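2-hydroxyisobutanoyl-CoA mutase large subunit (Aquincola tertiaricarbonis, PDB 4R3U) catalyses, together with a small cobalamin-binding subunit, the reversible isomerization of 2-hydroxyisobutyryl-CoA and (S)-3-hydroxybutyryl-CoA. Local coordinates at residues L316-A321 / E428-I433. Numbering follows the deposited sequence.
Sequences LRRCYA and EYEKKI
E430 reaches across to both R318 and C319, its polar end serving the first and its aliphatic stem the second. With CG anti to the backbone N (chi1 -174°) and the chain extended beyond it, the carboxylate is carried out to the guanidinium edge of R318. One salt bridge forms there, carried by two hydrogen bonds to E430 OE2, from R318 NH1 (3.0 Å) and, weakly, from R318 NE (3.2 Å). The two flat groups are turned 65° apart, and NH1 meets OE2 from above the carboxylate plane rather than within it. E430 OE1 pairs with K322, one turn beyond R318 on helix 306-327, while R318 NH1 also bonds T427 OG1 and R318 NH2 bonds the carbonyl of D73. The buried carboxylate thus has a cation at each oxygen, which would probably favour its ionised form. Replacing R318 with a leucine would remove the guanidinium and is likely to leave E430 OE2 without its charged mate and to cost T427 OG1 and the D73 carbonyl their bonds from it. Beside the salt bridge, C319 SG lies 3.6 Å from both CG and CA of E430, where the backbones of the two segments come nearest. One turn on, I433 packs its CG2 branch against C319 SG at 3.8 Å, an apolar contact. L272 and F434 also touch C319. The short segments cross at -45° with axes 9.4 Å apart, packing helix 420-442 against helix 306-327, which links parallel neighbours 298-302 and 340-344 in a beta-alpha-beta crossover of the TIM barrel.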
# COMPACT_ATOMS: atom_id res chain seq x y z
N LEU A 316 -20.66 -6.74 -9.32
CA LEU A 316 -20.57 -8.03 -10.03
C LEU A 316 -21.28 -9.13 -9.25
O LEU A 316 -22.06 -9.87 -9.84
CB LEU A 316 -19.10 -8.43 -10.25
CG LEU A 316 -18.44 -7.84 -11.48
CD1 LEU A 316 -16.94 -7.81 -11.33
CD2 LEU A 316 -18.87 -8.60 -12.73
N ARG A 317 -21.04 -9.21 -7.92
CA ARG A 317 -21.68 -10.21 -7.06
C ARG A 317 -23.18 -10.06 -7.04
O ARG A 317 -23.88 -11.08 -7.06
CB ARG A 317 -21.13 -10.14 -5.63
CG ARG A 317 -19.92 -11.03 -5.40
CD ARG A 317 -19.71 -11.37 -3.93
NE ARG A 317 -19.44 -10.15 -3.15
CZ ARG A 317 -18.23 -9.66 -2.90
NH1 ARG A 317 -17.15 -10.32 -3.28
NH2 ARG A 317 -18.10 -8.53 -2.23
N ARG A 318 -23.69 -8.80 -7.01
CA ARG A 318 -25.13 -8.49 -6.98
C ARG A 318 -25.80 -8.84 -8.31
O ARG A 318 -26.86 -9.47 -8.31
CB ARG A 318 -25.38 -7.01 -6.60
CG ARG A 318 -26.86 -6.65 -6.42
CD ARG A 318 -27.03 -5.55 -5.41
NE ARG A 318 -26.93 -4.23 -6.03
CZ ARG A 318 -26.61 -3.11 -5.39
NH1 ARG A 318 -26.60 -1.96 -6.03
NH2 ARG A 318 -26.32 -3.14 -4.09
N CYS A 319 -25.17 -8.43 -9.44
CA CYS A 319 -25.62 -8.68 -10.81
C CYS A 319 -25.70 -10.18 -11.08
O CYS A 319 -26.71 -10.67 -11.58
CB CYS A 319 -24.71 -7.97 -11.81
SG CYS A 319 -24.84 -6.16 -11.77
N TYR A 320 -24.63 -10.90 -10.69
CA TYR A 320 -24.53 -12.34 -10.82
C TYR A 320 -25.65 -13.05 -10.07
O TYR A 320 -26.29 -13.93 -10.66
CB TYR A 320 -23.17 -12.84 -10.33
CG TYR A 320 -23.04 -14.35 -10.35
CD1 TYR A 320 -22.89 -15.04 -11.55
CD2 TYR A 320 -23.08 -15.09 -9.17
CE1 TYR A 320 -22.76 -16.43 -11.58
CE2 TYR A 320 -22.96 -16.47 -9.18
CZ TYR A 320 -22.80 -17.14 -10.39
OH TYR A 320 -22.68 -18.50 -10.41
N ALA A 321 -25.89 -12.67 -8.79
CA ALA A 321 -26.97 -13.25 -7.98
C ALA A 321 -28.32 -13.09 -8.67
O ALA A 321 -29.04 -14.09 -8.84
CB ALA A 321 -27.01 -12.61 -6.61
N GLU A 428 -24.53 2.25 -9.40
CA GLU A 428 -24.28 2.83 -10.72
C GLU A 428 -23.71 1.75 -11.64
O GLU A 428 -24.23 1.55 -12.74
CB GLU A 428 -23.34 4.05 -10.63
CG GLU A 428 -24.07 5.38 -10.75
CD GLU A 428 -24.72 5.63 -12.10
OE1 GLU A 428 -25.96 5.46 -12.21
OE2 GLU A 428 -23.99 5.99 -13.06
N TYR A 429 -22.71 0.98 -11.15
CA TYR A 429 -22.14 -0.14 -11.89
C TYR A 429 -23.20 -1.19 -12.28
O TYR A 429 -23.28 -1.54 -13.45
CB TYR A 429 -20.95 -0.78 -11.13
CG TYR A 429 -19.64 -0.25 -11.64
CD1 TYR A 429 -18.99 -0.85 -12.73
CD2 TYR A 429 -19.12 0.94 -11.15
CE1 TYR A 429 -17.83 -0.31 -13.27
CE2 TYR A 429 -17.95 1.49 -11.68
CZ TYR A 429 -17.31 0.86 -12.73
OH TYR A 429 -16.19 1.43 -13.28
N GLU A 430 -24.06 -1.60 -11.31
CA GLU A 430 -25.16 -2.56 -11.48
C GLU A 430 -26.06 -2.19 -12.67
O GLU A 430 -26.20 -2.96 -13.62
CB GLU A 430 -25.97 -2.65 -10.18
CG GLU A 430 -27.03 -3.73 -10.23
CD GLU A 430 -28.16 -3.61 -9.23
OE1 GLU A 430 -29.05 -4.49 -9.24
OE2 GLU A 430 -28.20 -2.60 -8.49
N LYS A 431 -26.63 -0.97 -12.64
CA LYS A 431 -27.50 -0.43 -13.67
C LYS A 431 -26.79 -0.35 -15.03
O LYS A 431 -27.36 -0.80 -16.03
CB LYS A 431 -28.08 0.93 -13.23
CG LYS A 431 -29.03 0.81 -12.04
CD LYS A 431 -29.38 2.16 -11.42
CE LYS A 431 -30.36 2.04 -10.27
NZ LYS A 431 -30.53 3.33 -9.53
N LYS A 432 -25.55 0.16 -15.06
CA LYS A 432 -24.75 0.29 -16.29
C LYS A 432 -24.40 -1.06 -16.86
O LYS A 432 -24.43 -1.22 -18.09
CB LYS A 432 -23.52 1.18 -16.10
CG LYS A 432 -23.80 2.67 -15.89
CD LYS A 432 -24.16 3.43 -17.16
CE LYS A 432 -24.89 4.71 -16.83
NZ LYS A 432 -25.61 5.27 -18.00
N ILE A 433 -24.15 -2.07 -15.98
CA ILE A 433 -23.88 -3.46 -16.38
C ILE A 433 -25.13 -4.06 -17.03
O ILE A 433 -25.03 -4.62 -18.12
CB ILE A 433 -23.39 -4.34 -15.18
CG1 ILE A 433 -21.89 -4.08 -14.85
CG2 ILE A 433 -23.67 -5.85 -15.40
CD1 ILE A 433 -21.54 -4.32 -13.31